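Local coordinates for putative uncharacterized protein lp_3323 (Lactobacillus plantarum, PDB 3DC7), which is of unknown function but belongs to the GDSL-like (SGNH) hydrolase family, so it probably acts as an esterase or acylhydrolase, at residues S20-A25 / D82-A87; S63-R68 / V92-R97; V74-I79 / T121-N126. All blocks are in the same frame, centred on the assembly; numbering follows the deposited sequence.

How the interactions relate
All three contacts are mostly buried but differ in chemistry. Interaction 1 pairs two adjacent central strands, by backbone bonds, a carboxylate gripping main-chain amides and a phenylalanine stack. Interaction 3 sets 74-79 against helix 112-126 mainly by van der Waals packing, with one water at its polar margin. It rests on interaction 1: Ile-79 CD1 lies 3.8 Å from Ile-86 CG2, and Leu-123 also reaches Ile-86. Interaction 2, its centre about 24 Å from that of interaction 1, opposite the chain's centre, holds a loop to helix 92-96 through Asp-94. A probable hydrogen bond from Arg-75 NH2 to Ser-63 OG (3.0 Å), which also bonds Asp-70 O, ties it to interaction 3.

Interaction 1: S20-A25 / D82-A87; sequences SFKRPA and DADFIA
The carboxylate of Asp-84 takes the main-chain N-H groups of two successive residues across the contact. Lys-22 N reaches OD2 of Asp-84 at 2.8 Å, on the syn side and close to the carboxylate plane. Arg-23 N bonds OD1 of Asp-84 at 3.0 Å from well above that plane. A chi1 of 77° sets CG of Asp-84 between its own backbone N and carbonyl carbon, turned to residues 20-25, while Asp-84 N donates back to Arg-23 O (3.0 Å). Lys-22 NZ forms a salt bridge with OD2 of Asp-84, the hydrogen bond within it being weak. Beside this polar group the rings of Phe-21 and Phe-85 form an offset stack, with centroids 4.4 Å apart and planes inclined by only 6°; CB of Phe-85 lies over the Phe-21 face, a CH-pi contact. Past the loops the two segments continue as parallel strands: Ala-25 N bonds Phe-85 O at 2.8 Å, and Ala-25 O receives Ala-87 N at 3.0 Å. These are neighbouring strands, 24-28 and 85-89, of the five-stranded parallel sheet at the heart of the SGNH hydrolase alpha/beta fold. Arg-23 NE also gives an almost straight bond (171°) to Asp-82 O at 2.8 Å, with the oxygen in the guanidinium plane. The Asp-82 carboxylate meets Arg-23 by charge alone at longer range, since its OD2 stands well out of that plane, and its OD1 is in a salt bridge with Arg-54. Further out, Glu-53 pairs with NH1 of Arg-23. Trp-50 meets the Phe-21 ring edge-to-face, and Leu-133 of the next strand touches Phe-85.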
loop_
_atom_site.group_PDB
_atom_site.type_symbol
_atom_site.label_atom_id
_atom_site.label_comp_id
_atom_site.label_asym_id
_atom_site.label_seq_id
_atom_site.Cartn_x
_atom_site.Cartn_y
_atom_site.Cartn_z
ATOM N N SER A 20 -19.694 8.492 -1.623
ATOM C CA SER A 20 -20.924 7.754 -1.921
ATOM C C SER A 20 -21.186 7.766 -3.426
ATOM O O SER A 20 -20.663 8.621 -4.139
ATOM C CB SER A 20 -22.126 8.331 -1.153
ATOM O OG SER A 20 -22.381 9.675 -1.529
ATOM N N PHE A 21 -21.975 6.804 -3.902
ATOM C CA PHE A 21 -22.354 6.717 -5.319
ATOM C C PHE A 21 -23.853 6.441 -5.438
ATOM O O PHE A 21 -24.452 5.869 -4.528
ATOM C CB PHE A 21 -21.574 5.602 -6.024
ATOM C CG PHE A 21 -20.090 5.721 -5.885
ATOM C CD1 PHE A 21 -19.367 6.563 -6.728
ATOM C CD2 PHE A 21 -19.414 5.001 -4.905
ATOM C CE1 PHE A 21 -17.998 6.682 -6.599
ATOM C CE2 PHE A 21 -18.046 5.104 -4.769
ATOM C CZ PHE A 21 -17.329 5.943 -5.615
ATOM N N LYS A 22 -24.451 6.830 -6.560
ATOM C CA LYS A 22 -25.901 6.688 -6.736
ATOM C C LYS A 22 -26.298 5.417 -7.483
ATOM O O LYS A 22 -27.387 4.911 -7.283
ATOM C CB LYS A 22 -26.486 7.915 -7.447
ATOM C CG LYS A 22 -26.147 9.256 -6.763
ATOM C CD LYS A 22 -26.555 10.494 -7.609
ATOM C CE LYS A 22 -25.893 10.546 -9.009
ATOM N NZ LYS A 22 -24.419 10.262 -9.034
ATOM N N ARG A 23 -25.412 4.913 -8.342
ATOM C CA ARG A 23 -25.700 3.763 -9.199
ATOM C C ARG A 23 -24.549 2.755 -9.215
ATOM O O ARG A 23 -23.963 2.486 -10.279
ATOM C CB ARG A 23 -26.016 4.227 -10.631
ATOM C CG ARG A 23 -27.383 4.903 -10.787
ATOM C CD ARG A 23 -27.590 5.526 -12.176
ATOM N NE ARG A 23 -26.421 6.256 -12.676
ATOM C CZ ARG A 23 -26.115 7.511 -12.358
ATOM N NH1 ARG A 23 -26.887 8.210 -11.526
ATOM N NH2 ARG A 23 -25.027 8.068 -12.871
ATOM N N PRO A 24 -24.218 2.183 -8.035
ATOM C CA PRO A 24 -23.111 1.219 -7.995
ATOM C C PRO A 24 -23.475 -0.096 -8.672
ATOM O O PRO A 24 -24.650 -0.478 -8.707
ATOM C CB PRO A 24 -22.907 0.982 -6.503
ATOM C CG PRO A 24 -24.255 1.243 -5.892
ATOM C CD PRO A 24 -24.835 2.368 -6.708
ATOM N N ALA A 25 -22.470 -0.781 -9.202
ATOM C CA ALA A 25 -22.659 -2.118 -9.743
ATOM C C ALA A 25 -21.653 -3.049 -9.064
ATOM O O ALA A 25 -20.464 -2.754 -8.994
ATOM C CB ALA A 25 -22.468 -2.113 -11.245
ATOM N N ASP A 82 -24.875 3.008 -17.478
ATOM C CA ASP A 82 -24.762 4.214 -16.649
ATOM C C ASP A 82 -24.404 3.927 -15.175
ATOM O O ASP A 82 -24.762 4.692 -14.270
ATOM C CB ASP A 82 -26.038 5.056 -16.758
ATOM C CG ASP A 82 -27.264 4.322 -16.260
ATOM O OD1 ASP A 82 -27.282 3.068 -16.305
ATOM O OD2 ASP A 82 -28.221 5.009 -15.830
ATOM N N ALA A 83 -23.693 2.828 -14.940
ATOM C CA ALA A 83 -23.093 2.562 -13.637
ATOM C C ALA A 83 -22.152 3.710 -13.281
ATOM O O ALA A 83 -21.362 4.135 -14.121
ATOM C CB ALA A 83 -22.330 1.261 -13.677
ATOM N N ASP A 84 -22.250 4.230 -12.057
ATOM C CA ASP A 84 -21.348 5.311 -11.635
ATOM C C ASP A 84 -20.208 4.825 -10.743
ATOM O O ASP A 84 -19.326 5.610 -10.370
ATOM C CB ASP A 84 -22.113 6.486 -10.994
ATOM C CG ASP A 84 -22.554 6.206 -9.577
ATOM O OD1 ASP A 84 -22.570 5.029 -9.167
ATOM O OD2 ASP A 84 -22.904 7.172 -8.865
ATOM N N PHE A 85 -20.237 3.534 -10.414
ATOM C CA PHE A 85 -19.197 2.868 -9.634
ATOM C C PHE A 85 -19.234 1.381 -9.954
ATOM O O PHE A 85 -20.310 0.781 -10.015
ATOM C CB PHE A 85 -19.422 3.090 -8.132
ATOM C CG PHE A 85 -18.445 2.345 -7.236
ATOM C CD1 PHE A 85 -17.081 2.657 -7.241
ATOM C CD2 PHE A 85 -18.898 1.352 -6.367
ATOM C CE1 PHE A 85 -16.182 1.977 -6.402
ATOM C CE2 PHE A 85 -18.020 0.669 -5.536
ATOM C CZ PHE A 85 -16.650 0.988 -5.545
ATOM N N ILE A 86 -18.065 0.794 -10.167
ATOM C CA ILE A 86 -17.969 -0.640 -10.396
ATOM C C ILE A 86 -16.999 -1.290 -9.421
ATOM O O ILE A 86 -15.826 -0.921 -9.346
ATOM C CB ILE A 86 -17.578 -0.981 -11.860
ATOM C CG1 ILE A 86 -18.657 -0.466 -12.823
ATOM C CG2 ILE A 86 -17.376 -2.499 -12.026
ATOM C CD1 ILE A 86 -18.153 -0.173 -14.243
ATOM N N ALA A 87 -17.509 -2.264 -8.685
ATOM C CA ALA A 87 -16.709 -3.064 -7.781
ATOM C C ALA A 87 -16.664 -4.523 -8.257
ATOM O O ALA A 87 -17.693 -5.104 -8.634
ATOM C CB ALA A 87 -17.274 -2.978 -6.387
#

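Interaction 2: S63-R68 / V92-R97; sequences STIGSR and VNDYGR
Both carboxylate oxygens of Asp-94 are engaged by consecutive main-chain amides of the 63-68 loop. Gly-66 N donates to OD1 of Asp-94 at 2.8 Å with an N-H...O angle of 173°, and Ile-65 N donates to OD2 of Asp-94 at 2.7 Å with 164°. Each oxygen uses its syn lone pair, so the two amides approach on the side of the carboxylate away from CB. The N-H of Ile-65 is shared, with a weak, bent second bond to OD1 of Asp-94 (2.9 Å). A chi1 of -58° puts CG of Asp-94 anti to its carbonyl carbon, facing the loop. Being held at two points should fix the rotation of the group. The loop is braced internally: Thr-64 OG1 donates to Gly-66 O at 2.7 Å and is also bonded to Tyr-69 N, while CG2 of Thr-64 turns to the helix and packs on Asn-93 CB at 3.7 Å. A water bridges the backbones, giving a hydrogen to Ser-63 O at 3.1 Å and accepting one from Asn-93 N at 3.0 Å. At the more exposed end Arg-97 O sits over one face of the Arg-68 guanidinium, a contact without hydrogen-bond geometry, while Arg-97 NH1 bonds Gly-62 O and its guanidinium makes a cation-pi contact with Tyr-69. Phe-112 of helix 112-126 packs on both Ile-65 and Asp-94. Val-92, Asn-93 and Asp-94 match the end of the GxND sequence called block III in SGNH hydrolases; there the asparagine helps form the oxyanion hole. Here Asn-93 touches Asp-29, the aspartate of a Gly-Asp-Ser sequence like that of block I, which carries the family's nucleophile, consistent with a place at the active site.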
loop_
_atom_site.group_PDB
_atom_site.type_symbol
_atom_site.label_atom_id
_atom_site.label_comp_id
_atom_site.label_asym_id
_atom_site.label_seq_id
_atom_site.Cartn_x
_atom_site.Cartn_y
_atom_site.Cartn_z
ATOM N N SER A 63 -19.051 -18.407 -8.694
ATOM C CA SER A 63 -18.449 -17.839 -9.899
ATOM C C SER A 63 -16.940 -17.544 -9.773
ATOM O O SER A 63 -16.471 -17.033 -8.767
ATOM C CB SER A 63 -19.233 -16.577 -10.326
ATOM O OG SER A 63 -18.535 -15.822 -11.305
ATOM N N THR A 64 -16.190 -17.868 -10.818
ATOM C CA THR A 64 -14.763 -17.587 -10.883
ATOM C C THR A 64 -14.569 -16.383 -11.795
ATOM O O THR A 64 -15.488 -15.996 -12.509
ATOM C CB THR A 64 -14.018 -18.779 -11.500
ATOM O OG1 THR A 64 -14.627 -19.115 -12.770
ATOM C CG2 THR A 64 -14.045 -19.991 -10.545
ATOM N N ILE A 65 -13.388 -15.780 -11.766
ATOM C CA ILE A 65 -13.043 -14.743 -12.750
ATOM C C ILE A 65 -12.765 -15.420 -14.098
ATOM O O ILE A 65 -13.201 -14.945 -15.147
ATOM C CB ILE A 65 -11.840 -13.901 -12.289
ATOM C CG1 ILE A 65 -12.249 -13.001 -11.116
ATOM C CG2 ILE A 65 -11.311 -13.062 -13.442
ATOM C CD1 ILE A 65 -11.110 -12.276 -10.462
ATOM N N GLY A 66 -12.054 -16.545 -14.044
ATOM C CA GLY A 66 -11.744 -17.328 -15.235
ATOM C C GLY A 66 -12.868 -18.229 -15.723
ATOM O O GLY A 66 -13.995 -18.215 -15.185
ATOM N N SER A 67 -12.532 -19.046 -16.721
ATOM C CA SER A 67 -13.498 -19.857 -17.459
ATOM C C SER A 67 -14.295 -20.946 -16.723
ATOM O O SER A 67 -15.290 -21.436 -17.268
ATOM C CB SER A 67 -12.793 -20.502 -18.645
ATOM O OG SER A 67 -11.867 -21.469 -18.192
ATOM N N ARG A 68 -13.881 -21.317 -15.510
ATOM C CA ARG A 68 -14.366 -22.546 -14.868
ATOM C C ARG A 68 -15.847 -22.523 -14.516
ATOM O O ARG A 68 -16.550 -23.509 -14.754
ATOM C CB ARG A 68 -13.549 -22.878 -13.613
ATOM C CG ARG A 68 -12.106 -23.334 -13.860
ATOM C CD ARG A 68 -11.951 -24.818 -14.186
ATOM N NE ARG A 68 -12.932 -25.661 -13.511
ATOM C CZ ARG A 68 -12.646 -26.640 -12.660
ATOM N NH1 ARG A 68 -11.388 -26.934 -12.355
ATOM N NH2 ARG A 68 -13.631 -27.331 -12.112
ATOM N N VAL A 92 -11.632 -15.914 -5.023
ATOM C CA VAL A 92 -11.635 -16.959 -4.017
ATOM C C VAL A 92 -12.097 -18.296 -4.595
ATOM O O VAL A 92 -11.606 -19.346 -4.186
ATOM C CB VAL A 92 -12.405 -16.578 -2.724
ATOM C CG1 VAL A 92 -13.898 -16.860 -2.845
ATOM C CG2 VAL A 92 -11.828 -17.364 -1.557
ATOM N N ASN A 93 -13.016 -18.243 -5.561
ATOM C CA ASN A 93 -13.431 -19.451 -6.285
ATOM C C ASN A 93 -12.386 -19.893 -7.295
ATOM O O ASN A 93 -12.177 -21.087 -7.492
ATOM C CB ASN A 93 -14.787 -19.268 -6.975
ATOM C CG ASN A 93 -15.932 -19.160 -5.985
ATOM O OD1 ASN A 93 -16.807 -18.297 -6.124
ATOM N ND2 ASN A 93 -15.929 -20.032 -4.976
ATOM N N ASP A 94 -11.717 -18.937 -7.929
ATOM C CA ASP A 94 -10.606 -19.303 -8.793
ATOM C C ASP A 94 -9.571 -20.088 -7.986
ATOM O O ASP A 94 -9.076 -21.119 -8.440
ATOM C CB ASP A 94 -10.007 -18.081 -9.458
ATOM C CG ASP A 94 -11.035 -17.307 -10.282
ATOM O OD1 ASP A 94 -10.933 -17.305 -11.538
ATOM O OD2 ASP A 94 -11.951 -16.695 -9.669
ATOM N N TYR A 95 -9.279 -19.625 -6.771
ATOM C CA TYR A 95 -8.397 -20.387 -5.876
ATOM C C TYR A 95 -9.023 -21.737 -5.476
ATOM O O TYR A 95 -8.471 -22.785 -5.777
ATOM C CB TYR A 95 -7.987 -19.585 -4.627
ATOM C CG TYR A 95 -7.351 -20.444 -3.545
ATOM C CD1 TYR A 95 -6.073 -20.991 -3.720
ATOM C CD2 TYR A 95 -8.043 -20.744 -2.369
ATOM C CE1 TYR A 95 -5.502 -21.803 -2.751
ATOM C CE2 TYR A 95 -7.475 -21.552 -1.393
ATOM C CZ TYR A 95 -6.209 -22.075 -1.590
ATOM O OH TYR A 95 -5.632 -22.854 -0.619
ATOM N N GLY A 96 -10.187 -21.692 -4.836
ATOM C CA GLY A 96 -10.790 -22.874 -4.234
ATOM C C GLY A 96 -11.390 -23.887 -5.193
ATOM O O GLY A 96 -11.554 -25.048 -4.846
ATOM N N ARG A 97 -11.726 -23.456 -6.404
ATOM C CA ARG A 97 -12.283 -24.383 -7.385
ATOM C C ARG A 97 -11.277 -24.687 -8.507
ATOM O O ARG A 97 -11.650 -25.120 -9.597
ATOM C CB ARG A 97 -13.619 -23.863 -7.918
ATOM C CG ARG A 97 -14.553 -23.366 -6.807
ATOM C CD ARG A 97 -15.913 -22.948 -7.331
ATOM N NE ARG A 97 -16.799 -24.096 -7.479
ATOM C CZ ARG A 97 -18.016 -24.049 -8.013
ATOM N NH1 ARG A 97 -18.496 -22.907 -8.483
ATOM N NH2 ARG A 97 -18.746 -25.159 -8.108
HETATM O O HOH W 1 -14.280 -15.929 -6.938
#

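Interaction 3: V74-I79 / T121-N126; sequences VRYQAI and TGLQTN
Tyr-76 brings the far end of its ring against the backbone of Gly-122, and this van der Waals packing of ring and hydroxyl on the glycine accounts for much of the buried surface. Its OH stands 3.3 Å from Gly-122 CA, with CZ of Tyr-76 at 3.5 Å from the same atom. The ring occupies the direction in which a side chain would leave residue 122. A chi1 of 82° sets CG on that side, between the backbone N and the carbonyl carbon, from which the ring extends to Gly-122; CG of Gln-77 lies over one ring face. A second apolar touch is methyl to methyl: Ile-79 CD1 meets Leu-123 CD2 at 3.9 Å, the two side chains crossing at about a right angle. CD2 of Tyr-76 borders the same leucine methyl at 4.4 Å. Ile-86 of strand 85-89 touches both Ile-79 and Leu-123, and Trp-127 touches Tyr-76 and Ile-79.

Polar links are sparse and lie at the margin. Asn-126 ND2 donates to a water at 2.7 Å, and that water has a weak, long contact of 3.4 Å with Tyr-76 OH. The same ND2 donates to Gly-122 O at 2.9 Å; this carbonyl also accepts the helical bond from Asn-126 N.

Thr-121 and Thr-125 of the same helix also pack on Ile-190 of a second subunit. The 3-10 segment with Ile-79, and helix 112-126, lie side by side on one face of the parallel sheet, both touching Ile-86, as in the layered alpha/beta/alpha fold of SGNH hydrolases.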
loop_
_atom_site.group_PDB
_atom_site.type_symbol
_atom_site.label_atom_id
_atom_site.label_comp_id
_atom_site.label_asym_id
_atom_site.label_seq_id
_atom_site.Cartn_x
_atom_site.Cartn_y
_atom_site.Cartn_z
ATOM N N VAL A 74 -16.442 -12.593 -18.605
ATOM C CA VAL A 74 -17.492 -12.352 -19.599
ATOM C C VAL A 74 -18.718 -11.661 -18.988
ATOM O O VAL A 74 -19.297 -10.768 -19.595
ATOM C CB VAL A 74 -17.892 -13.636 -20.418
ATOM C CG1 VAL A 74 -18.238 -14.792 -19.531
ATOM C CG2 VAL A 74 -19.064 -13.334 -21.350
ATOM N N ARG A 75 -19.089 -12.043 -17.770
ATOM C CA ARG A 75 -20.301 -11.504 -17.148
ATOM C C ARG A 75 -20.281 -9.991 -16.906
ATOM O O ARG A 75 -21.338 -9.375 -16.745
ATOM C CB ARG A 75 -20.604 -12.226 -15.838
ATOM C CG ARG A 75 -21.067 -13.639 -16.023
ATOM C CD ARG A 75 -21.743 -14.168 -14.760
ATOM N NE ARG A 75 -20.889 -14.135 -13.568
ATOM C CZ ARG A 75 -21.013 -13.254 -12.586
ATOM N NH1 ARG A 75 -21.951 -12.321 -12.650
ATOM N NH2 ARG A 75 -20.210 -13.308 -11.531
ATOM N N TYR A 76 -19.088 -9.400 -16.875
ATOM C CA TYR A 76 -18.945 -7.955 -16.694
ATOM C C TYR A 76 -19.722 -7.147 -17.736
ATOM O O TYR A 76 -20.035 -5.974 -17.503
ATOM C CB TYR A 76 -17.460 -7.551 -16.755
ATOM C CG TYR A 76 -16.912 -7.383 -18.164
ATOM C CD1 TYR A 76 -16.281 -8.435 -18.812
ATOM C CD2 TYR A 76 -17.042 -6.173 -18.843
ATOM C CE1 TYR A 76 -15.763 -8.286 -20.102
ATOM C CE2 TYR A 76 -16.551 -6.010 -20.136
ATOM C CZ TYR A 76 -15.908 -7.072 -20.762
ATOM O OH TYR A 76 -15.425 -6.917 -22.047
ATOM N N GLN A 77 -20.004 -7.769 -18.883
ATOM C CA GLN A 77 -20.669 -7.116 -20.016
ATOM C C GLN A 77 -22.146 -6.846 -19.723
ATOM O O GLN A 77 -22.808 -6.123 -20.473
ATOM C CB GLN A 77 -20.507 -7.949 -21.292
ATOM C CG GLN A 77 -19.049 -8.283 -21.602
ATOM C CD GLN A 77 -18.805 -8.883 -22.986
ATOM O OE1 GLN A 77 -17.757 -8.645 -23.593
ATOM N NE2 GLN A 77 -19.747 -9.682 -23.477
ATOM N N ALA A 78 -22.641 -7.405 -18.613
ATOM C CA ALA A 78 -24.008 -7.141 -18.131
ATOM C C ALA A 78 -24.120 -5.946 -17.174
ATOM O O ALA A 78 -25.224 -5.587 -16.754
ATOM C CB ALA A 78 -24.601 -8.400 -17.475
ATOM N N ILE A 79 -22.982 -5.354 -16.812
ATOM C CA ILE A 79 -22.963 -4.134 -15.997
ATOM C C ILE A 79 -23.719 -3.030 -16.763
ATOM O O ILE A 79 -23.476 -2.824 -17.962
ATOM C CB ILE A 79 -21.493 -3.707 -15.615
ATOM C CG1 ILE A 79 -20.842 -4.740 -14.678
ATOM C CG2 ILE A 79 -21.442 -2.326 -14.974
ATOM C CD1 ILE A 79 -19.308 -4.604 -14.561
ATOM N N THR A 121 -9.373 -5.044 -19.211
ATOM C CA THR A 121 -9.453 -4.361 -20.507
ATOM C C THR A 121 -10.911 -4.017 -20.848
ATOM O O THR A 121 -11.217 -2.897 -21.228
ATOM C CB THR A 121 -8.831 -5.205 -21.637
ATOM O OG1 THR A 121 -7.481 -5.526 -21.281
ATOM C CG2 THR A 121 -8.839 -4.435 -22.967
ATOM N N GLY A 122 -11.809 -4.980 -20.667
ATOM C CA GLY A 122 -13.236 -4.745 -20.847
ATOM C C GLY A 122 -13.756 -3.550 -20.073
ATOM O O GLY A 122 -14.469 -2.700 -20.628
ATOM N N LEU A 123 -13.395 -3.477 -18.793
ATOM C CA LEU A 123 -13.900 -2.428 -17.908
ATOM C C LEU A 123 -13.400 -1.038 -18.294
ATOM O O LEU A 123 -14.157 -0.063 -18.240
ATOM C CB LEU A 123 -13.530 -2.726 -16.457
ATOM C CG LEU A 123 -14.203 -3.916 -15.772
ATOM C CD1 LEU A 123 -13.491 -4.283 -14.480
ATOM C CD2 LEU A 123 -15.670 -3.641 -15.515
ATOM N N GLN A 124 -12.121 -0.957 -18.663
ATOM C CA GLN A 124 -11.468 0.316 -18.952
ATOM C C GLN A 124 -11.865 0.831 -20.328
ATOM O O GLN A 124 -11.901 2.037 -20.550
ATOM C CB GLN A 124 -9.940 0.192 -18.871
ATOM C CG GLN A 124 -9.359 -0.090 -17.487
ATOM C CD GLN A 124 -9.634 1.019 -16.473
ATOM O OE1 GLN A 124 -10.785 1.375 -16.231
ATOM N NE2 GLN A 124 -8.575 1.555 -15.864
ATOM N N THR A 125 -12.162 -0.101 -21.239
ATOM C CA THR A 125 -12.605 0.220 -22.583
ATOM C C THR A 125 -14.022 0.750 -22.544
ATOM O O THR A 125 -14.307 1.779 -23.152
ATOM C CB THR A 125 -12.520 -1.004 -23.500
ATOM O OG1 THR A 125 -11.165 -1.467 -23.526
ATOM C CG2 THR A 125 -12.960 -0.669 -24.913
ATOM N N ASN A 126 -14.900 0.079 -21.797
ATOM C CA ASN A 126 -16.333 0.415 -21.855
ATOM C C ASN A 126 -16.847 1.399 -20.810
ATOM O O ASN A 126 -17.883 2.005 -21.010
ATOM C CB ASN A 126 -17.180 -0.859 -21.892
ATOM C CG ASN A 126 -16.904 -1.687 -23.131
ATOM O OD1 ASN A 126 -17.322 -1.323 -24.236
ATOM N ND2 ASN A 126 -16.170 -2.788 -22.967
HETATM O O HOH W 2 -14.974 -4.652 -24.502
#